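Local atomic coordinates of tail fiber protein (Acinetobacter phage AM24, PDB entry 5W5P), a protein that probably recognises, and perhaps degrades, the capsular polysaccharide of its Acinetobacter host, acting as a trimeric tailspike at the start of phage infection. Residues S82-L90 with R100-F111; A404-W412 with G422-N430. All blocks are in the same frame, centred on the assembly; numbering follows the deposited sequence.

Interaction 1 of 2, residues S82-L90 with R100-F111; sequences SLDNDGTIL and RKWNTHADPCWF
An Asx motif built on N85, in the loop that leads into strand 89-91, presents G87 and T88 to R100 and F111. Strand 89-91 is an edge strand, within this chain, of a four-stranded antiparallel sheet, and R100 ends its neighbour, strand 97-100, so the contact shows how a side-chain-braced loop can dock on the chain leaving a sheet. With CG of N85 between its backbone N and carbonyl carbon (chi1 67°), the amide curls back over its own loop. OD1 accepts from the backbone N of G87, T88 and I89, while ND2 donates to T88 OG1 at 2.7 Å, nearly in the amide plane; both ends of the group are therefore occupied and its rotation is fixed.

The loop so shaped turns G87 O to R100, which grips it side-on: NE at 3.0 Å and NH2 at 2.9 Å converge on this one oxygen within the guanidinium plane. Beside this fork, R100 N donates to T88 O at 2.9 Å, a straighter bond (162° at the hydrogen). W110 lies across one face of the guanidinium, and bonds to G69 O and G70 O occupy more of its N-H groups, so the flat group is held both in its plane and from above.

F111 packs against the same loop. Its CD2 lies 3.4 Å from G87 CA, and N85 O, which accepts from K127 of helix 122-132, meets the ring at its edge, while D86 O receives the CA-H of F111. The carboxylate of D86 instead forms salt bridges with R62 and R46. Between the aromatic residues sits the methyl of T88: CG2 is 3.9 Å from each of W102 NE1, W110 CE3 and F111 CZ.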
# COMPACT_ATOMS: atom_id res chain seq x y z
N SER A 82 -26.61 -40.82 -22.31
CA SER A 82 -25.34 -40.15 -22.05
C SER A 82 -24.17 -41.04 -22.43
O SER A 82 -24.19 -42.26 -22.22
CB SER A 82 -25.24 -39.76 -20.57
OG SER A 82 -26.10 -38.67 -20.27
N LEU A 83 -23.12 -40.43 -22.98
CA LEU A 83 -21.95 -41.16 -23.42
C LEU A 83 -20.95 -41.32 -22.28
O LEU A 83 -20.89 -40.51 -21.35
CB LEU A 83 -21.28 -40.45 -24.60
CG LEU A 83 -22.16 -40.19 -25.83
CD1 LEU A 83 -21.33 -39.64 -26.98
CD2 LEU A 83 -22.91 -41.45 -26.25
N ASP A 84 -20.16 -42.39 -22.37
CA ASP A 84 -19.10 -42.64 -21.40
C ASP A 84 -17.99 -41.60 -21.59
O ASP A 84 -17.50 -41.40 -22.70
CB ASP A 84 -18.55 -44.06 -21.59
CG ASP A 84 -17.69 -44.52 -20.42
OD1 ASP A 84 -16.67 -43.86 -20.13
OD2 ASP A 84 -18.03 -45.55 -19.81
N ASN A 85 -17.59 -40.95 -20.49
CA ASN A 85 -16.49 -39.99 -20.53
C ASN A 85 -15.27 -40.46 -19.77
O ASN A 85 -14.29 -39.71 -19.66
CB ASN A 85 -16.95 -38.61 -20.02
CG ASN A 85 -17.29 -38.61 -18.53
OD1 ASN A 85 -17.12 -39.59 -17.82
ND2 ASN A 85 -17.81 -37.48 -18.06
N ASP A 86 -15.29 -41.68 -19.22
CA ASP A 86 -14.14 -42.28 -18.54
C ASP A 86 -13.72 -41.47 -17.31
O ASP A 86 -12.54 -41.40 -16.97
CB ASP A 86 -12.96 -42.46 -19.50
CG ASP A 86 -12.05 -43.60 -19.09
OD1 ASP A 86 -12.56 -44.65 -18.66
OD2 ASP A 86 -10.81 -43.45 -19.19
N GLY A 87 -14.70 -40.87 -16.63
CA GLY A 87 -14.38 -40.13 -15.42
C GLY A 87 -15.55 -39.87 -14.50
O GLY A 87 -15.47 -40.14 -13.29
N THR A 88 -16.65 -39.33 -15.03
CA THR A 88 -17.83 -39.04 -14.23
C THR A 88 -19.09 -39.71 -14.74
O THR A 88 -20.04 -39.87 -13.97
CB THR A 88 -18.08 -37.52 -14.15
OG1 THR A 88 -18.27 -36.99 -15.47
CG2 THR A 88 -16.90 -36.82 -13.48
N ILE A 89 -19.13 -40.10 -16.01
CA ILE A 89 -20.22 -40.89 -16.58
C ILE A 89 -19.60 -42.15 -17.15
O ILE A 89 -18.88 -42.10 -18.16
CB ILE A 89 -21.00 -40.12 -17.65
CG1 ILE A 89 -21.32 -38.70 -17.18
CG2 ILE A 89 -22.29 -40.85 -18.00
CD1 ILE A 89 -22.19 -37.93 -18.14
N LEU A 90 -19.84 -43.29 -16.50
CA LEU A 90 -19.36 -44.59 -16.95
C LEU A 90 -20.57 -45.42 -17.35
O LEU A 90 -21.49 -45.62 -16.55
CB LEU A 90 -18.55 -45.29 -15.86
CG LEU A 90 -17.42 -44.48 -15.20
CD1 LEU A 90 -16.75 -45.26 -14.07
CD2 LEU A 90 -16.39 -44.05 -16.23
N ARG A 100 -20.81 -40.33 -11.25
CA ARG A 100 -20.08 -40.09 -10.01
C ARG A 100 -20.81 -39.08 -9.15
O ARG A 100 -21.34 -38.08 -9.65
CB ARG A 100 -18.66 -39.59 -10.33
CG ARG A 100 -17.81 -39.26 -9.12
CD ARG A 100 -16.51 -38.58 -9.54
NE ARG A 100 -15.70 -39.40 -10.44
CZ ARG A 100 -14.81 -40.29 -10.03
NH1 ARG A 100 -14.61 -40.48 -8.74
NH2 ARG A 100 -14.12 -40.99 -10.92
N LYS A 101 -20.86 -39.35 -7.85
CA LYS A 101 -21.42 -38.42 -6.88
C LYS A 101 -20.31 -37.45 -6.48
O LYS A 101 -19.32 -37.86 -5.86
CB LYS A 101 -21.96 -39.17 -5.66
CG LYS A 101 -23.00 -40.24 -5.97
CD LYS A 101 -24.40 -39.77 -5.60
CE LYS A 101 -25.24 -40.92 -5.06
NZ LYS A 101 -26.56 -40.44 -4.59
N TRP A 102 -20.47 -36.18 -6.84
CA TRP A 102 -19.50 -35.16 -6.47
C TRP A 102 -20.18 -33.80 -6.50
O TRP A 102 -20.92 -33.49 -7.44
CB TRP A 102 -18.29 -35.18 -7.42
CG TRP A 102 -18.59 -34.84 -8.85
CD1 TRP A 102 -19.22 -35.63 -9.77
CD2 TRP A 102 -18.27 -33.62 -9.53
NE1 TRP A 102 -19.31 -34.98 -10.98
CE2 TRP A 102 -18.73 -33.74 -10.86
CE3 TRP A 102 -17.63 -32.44 -9.15
CZ2 TRP A 102 -18.58 -32.73 -11.80
CZ3 TRP A 102 -17.48 -31.43 -10.09
CH2 TRP A 102 -17.96 -31.59 -11.40
N ASN A 103 -19.94 -32.99 -5.47
CA ASN A 103 -20.46 -31.64 -5.39
C ASN A 103 -19.35 -30.62 -5.17
O ASN A 103 -19.64 -29.45 -4.86
CB ASN A 103 -21.51 -31.52 -4.29
CG ASN A 103 -21.02 -32.03 -2.95
OD1 ASN A 103 -19.82 -32.07 -2.69
ND2 ASN A 103 -21.95 -32.43 -2.09
N THR A 104 -18.10 -31.03 -5.30
CA THR A 104 -16.97 -30.14 -5.12
C THR A 104 -16.27 -29.89 -6.44
O THR A 104 -16.90 -29.85 -7.50
CB THR A 104 -15.97 -30.72 -4.12
OG1 THR A 104 -15.30 -31.83 -4.73
CG2 THR A 104 -16.68 -31.19 -2.86
N HIS A 105 -14.95 -29.76 -6.38
CA HIS A 105 -14.10 -29.52 -7.53
C HIS A 105 -13.72 -30.83 -8.20
O HIS A 105 -13.52 -31.86 -7.55
CB HIS A 105 -12.85 -28.78 -7.07
CG HIS A 105 -12.27 -29.32 -5.80
ND1 HIS A 105 -12.21 -30.67 -5.54
CD2 HIS A 105 -11.74 -28.70 -4.72
CE1 HIS A 105 -11.66 -30.86 -4.35
NE2 HIS A 105 -11.36 -29.69 -3.83
N ALA A 106 -13.60 -30.79 -9.53
CA ALA A 106 -13.21 -31.96 -10.30
C ALA A 106 -11.73 -32.30 -10.11
O ALA A 106 -10.87 -31.41 -10.03
CB ALA A 106 -13.51 -31.74 -11.78
N ASP A 107 -11.45 -33.61 -10.04
CA ASP A 107 -10.11 -34.16 -9.88
C ASP A 107 -9.67 -34.73 -11.22
O ASP A 107 -10.39 -35.58 -11.78
CB ASP A 107 -10.13 -35.25 -8.80
CG ASP A 107 -8.78 -35.92 -8.56
OD1 ASP A 107 -7.79 -35.63 -9.26
OD2 ASP A 107 -8.69 -36.74 -7.64
N PRO A 108 -8.57 -34.26 -11.84
CA PRO A 108 -8.15 -34.88 -13.11
C PRO A 108 -7.88 -36.36 -12.98
O PRO A 108 -7.90 -37.07 -13.99
CB PRO A 108 -6.88 -34.12 -13.50
CG PRO A 108 -7.00 -32.83 -12.81
CD PRO A 108 -7.73 -33.10 -11.51
N CYS A 109 -7.64 -36.86 -11.76
CA CYS A 109 -7.39 -38.28 -11.57
C CYS A 109 -8.61 -39.13 -11.87
O CYS A 109 -8.46 -40.31 -12.19
CB CYS A 109 -6.90 -38.56 -10.15
SG CYS A 109 -5.15 -38.22 -9.88
N TRP A 110 -9.81 -38.55 -11.77
CA TRP A 110 -11.02 -39.27 -12.17
C TRP A 110 -10.92 -39.76 -13.60
O TRP A 110 -11.41 -40.86 -13.93
CB TRP A 110 -12.23 -38.36 -12.01
CG TRP A 110 -12.48 -37.93 -10.60
CD1 TRP A 110 -11.93 -38.46 -9.47
CD2 TRP A 110 -13.35 -36.88 -10.17
NE1 TRP A 110 -12.41 -37.81 -8.36
CE2 TRP A 110 -13.28 -36.83 -8.77
CE3 TRP A 110 -14.18 -35.97 -10.84
CZ2 TRP A 110 -14.00 -35.91 -8.02
CZ3 TRP A 110 -14.90 -35.06 -10.10
CH2 TRP A 110 -14.81 -35.03 -8.70
N PHE A 111 -10.28 -38.98 -14.48
CA PHE A 111 -10.18 -39.29 -15.89
C PHE A 111 -8.87 -39.96 -16.27
O PHE A 111 -8.65 -40.23 -17.46
CB PHE A 111 -10.36 -38.02 -16.73
CG PHE A 111 -11.66 -37.31 -16.47
CD1 PHE A 111 -11.74 -36.31 -15.51
CD2 PHE A 111 -12.79 -37.64 -17.20
CE1 PHE A 111 -12.94 -35.66 -15.28
CE2 PHE A 111 -13.99 -37.00 -16.97
CZ PHE A 111 -14.06 -36.00 -16.01

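Interaction 2 of 2, residues A404-W412 with G422-N430; sequences APPTFVGNW and GQVVTQFGN
CG lies anti to the carbonyl carbon and beside the backbone N in both N411 (chi1 -55°) and N430 (chi1 -61°); repeated on adjacent rungs, this lays the side chains alongside each other, their amide planes 5° apart. This is the asparagine ladder known from parallel beta-helices. N430 OD1 accepts from N411 ND2 at 2.9 Å, in the carbonyl plane, and from N411 N at 3.0 Å. The other end of the same amide is used twice: N430 ND2 donates across to F408 O at 3.0 Å, from well above the carbonyl plane, and within its own segment to Q427 OE1.

F408 O is thus shared, since F428 N approaches it at 3.2 Å in the parallel strand pairing. G410 N returns a bond to F428 O at 3.1 Å. On one side of the pair V409 CG2 covers a face of the F428 ring, 3.9 Å from its centroid; on the other, V424 CG2 touches the edge of the F408 ring, 3.5 Å from CE1. Where the backbones diverge, a water bridges P406 O and V425 N.

Strand 407-409 lies between strands 427-428 and 365-375. Through N372 the ladder continues onto strand 365-375, where F369 also stacks on F408, whereas V409 and F428 pack against the third subunit.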
# COMPACT_ATOMS: atom_id res chain seq x y z
N ALA A 404 5.80 13.41 -16.10
CA ALA A 404 6.23 13.65 -14.72
C ALA A 404 7.34 12.69 -14.33
O ALA A 404 7.12 11.47 -14.34
CB ALA A 404 5.05 13.51 -13.77
N PRO A 405 8.53 13.18 -13.98
CA PRO A 405 9.62 12.28 -13.56
C PRO A 405 9.27 11.57 -12.27
O PRO A 405 8.47 12.06 -11.46
CB PRO A 405 10.81 13.24 -13.38
CG PRO A 405 10.46 14.44 -14.21
CD PRO A 405 8.98 14.58 -14.10
N PRO A 406 9.87 10.40 -12.03
CA PRO A 406 9.58 9.66 -10.80
C PRO A 406 10.14 10.35 -9.57
O PRO A 406 11.10 11.11 -9.63
CB PRO A 406 10.27 8.30 -11.03
CG PRO A 406 10.48 8.21 -12.51
CD PRO A 406 10.70 9.62 -12.97
N THR A 407 9.51 10.06 -8.43
CA THR A 407 9.93 10.60 -7.15
C THR A 407 10.28 9.46 -6.20
O THR A 407 9.84 8.32 -6.38
CB THR A 407 8.86 11.52 -6.53
OG1 THR A 407 7.72 10.74 -6.14
CG2 THR A 407 8.42 12.59 -7.53
N PHE A 408 11.09 9.78 -5.19
CA PHE A 408 11.57 8.80 -4.22
C PHE A 408 11.37 9.35 -2.82
O PHE A 408 11.83 10.46 -2.51
CB PHE A 408 13.06 8.48 -4.45
CG PHE A 408 13.33 7.71 -5.72
CD1 PHE A 408 13.37 8.35 -6.95
CD2 PHE A 408 13.56 6.34 -5.67
CE1 PHE A 408 13.62 7.64 -8.11
CE2 PHE A 408 13.81 5.62 -6.83
CZ PHE A 408 13.84 6.27 -8.05
N VAL A 409 10.69 8.59 -1.97
CA VAL A 409 10.37 9.01 -0.61
C VAL A 409 10.74 7.87 0.34
O VAL A 409 10.22 6.75 0.21
CB VAL A 409 8.89 9.39 -0.45
CG1 VAL A 409 8.55 9.61 1.03
CG2 VAL A 409 8.55 10.62 -1.29
N GLY A 410 11.62 8.15 1.30
CA GLY A 410 11.85 7.25 2.41
C GLY A 410 12.49 5.92 2.07
O GLY A 410 12.33 4.96 2.83
N ASN A 411 13.22 5.83 0.96
CA ASN A 411 13.91 4.61 0.57
C ASN A 411 15.28 4.53 1.22
O ASN A 411 15.81 5.52 1.74
CB ASN A 411 14.05 4.53 -0.95
CG ASN A 411 12.73 4.67 -1.68
OD1 ASN A 411 11.98 3.69 -1.81
ND2 ASN A 411 12.42 5.88 -2.14
N TRP A 412 15.87 3.34 1.18
CA TRP A 412 17.18 3.07 1.76
C TRP A 412 18.02 2.30 0.76
O TRP A 412 17.60 1.23 0.29
CB TRP A 412 17.06 2.26 3.06
CG TRP A 412 18.34 2.14 3.84
CD1 TRP A 412 18.69 2.83 4.96
CD2 TRP A 412 19.45 1.25 3.56
NE1 TRP A 412 19.94 2.44 5.40
CE2 TRP A 412 20.42 1.48 4.56
CE3 TRP A 412 19.71 0.30 2.57
CZ2 TRP A 412 21.63 0.79 4.58
CZ3 TRP A 412 20.91 -0.38 2.59
CH2 TRP A 412 21.86 -0.13 3.60
N GLY A 422 20.55 13.13 -12.14
CA GLY A 422 19.89 14.24 -12.80
C GLY A 422 18.51 13.97 -13.35
O GLY A 422 17.92 14.88 -13.94
N GLN A 423 17.97 12.76 -13.19
CA GLN A 423 16.69 12.40 -13.78
C GLN A 423 15.54 12.48 -12.79
O GLN A 423 14.40 12.19 -13.17
CB GLN A 423 16.77 11.00 -14.37
CG GLN A 423 17.91 10.79 -15.34
CD GLN A 423 17.99 11.88 -16.39
OE1 GLN A 423 17.13 11.98 -17.27
NE2 GLN A 423 19.04 12.70 -16.32
N VAL A 424 15.80 12.86 -11.54
CA VAL A 424 14.79 12.97 -10.50
C VAL A 424 14.78 14.40 -10.00
O VAL A 424 15.84 15.01 -9.79
CB VAL A 424 15.04 11.98 -9.35
CG1 VAL A 424 14.22 12.36 -8.12
CG2 VAL A 424 14.73 10.56 -9.79
N VAL A 425 13.58 14.94 -9.80
CA VAL A 425 13.41 16.32 -9.38
C VAL A 425 12.99 16.42 -7.91
O VAL A 425 13.51 17.27 -7.18
CB VAL A 425 12.40 17.04 -10.30
CG1 VAL A 425 11.71 18.16 -9.57
CG2 VAL A 425 13.13 17.59 -11.52
N THR A 426 12.08 15.56 -7.46
CA THR A 426 11.58 15.60 -6.09
C THR A 426 11.94 14.32 -5.36
O THR A 426 11.61 13.22 -5.83
CB THR A 426 10.06 15.80 -6.06
OG1 THR A 426 9.70 16.96 -6.83
CG2 THR A 426 9.57 15.98 -4.62
N GLN A 427 12.60 14.45 -4.21
CA GLN A 427 12.97 13.30 -3.40
C GLN A 427 13.32 13.78 -1.99
O GLN A 427 14.03 14.78 -1.83
CB GLN A 427 14.15 12.55 -4.02
CG GLN A 427 15.39 13.39 -4.26
CD GLN A 427 16.33 13.39 -3.06
OE1 GLN A 427 16.42 12.40 -2.34
NE2 GLN A 427 17.01 14.51 -2.84
N PHE A 428 12.83 13.05 -0.99
CA PHE A 428 13.15 13.37 0.40
C PHE A 428 13.04 12.11 1.24
O PHE A 428 12.40 11.13 0.85
CB PHE A 428 12.23 14.47 0.95
CG PHE A 428 10.76 14.13 0.88
CD1 PHE A 428 10.15 13.42 1.90
CD2 PHE A 428 10.00 14.54 -0.20
CE1 PHE A 428 8.80 13.10 1.84
CE2 PHE A 428 8.65 14.23 -0.26
CZ PHE A 428 8.05 13.51 0.76
N GLY A 429 13.69 12.15 2.40
CA GLY A 429 13.64 11.04 3.33
C GLY A 429 14.43 9.81 2.94
O GLY A 429 14.34 8.79 3.62
N ASN A 430 15.21 9.88 1.86
CA ASN A 430 15.96 8.73 1.39
C ASN A 430 17.29 8.60 2.11
O ASN A 430 17.89 9.60 2.55
CB ASN A 430 16.20 8.82 -0.12
CG ASN A 430 14.91 8.85 -0.91
OD1 ASN A 430 14.19 7.84 -1.00
ND2 ASN A 430 14.59 10.00 -1.49
O HOH W 1 11.07 13.78 -9.86

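How the interactions relate
Interactions 1 and 2 occupy separate parts of an elongated trimeric spike. Their centres lie 57 Å apart and their nearest atoms about 40 Å apart, so any relation between them is through the fold and not by touch. They follow one another along the chain: 82-90 with 100-111 belongs to a small antiparallel sheet and the passage toward helix 122-132, whereas 404-412 with 422-430 joins late rungs of the parallel beta-helix. Both also reach the second subunit, and thereby take part in the trimer. In interaction 1, the side chain of W102 comes within about 9 Å of a bound zinc ion, too far for coordination.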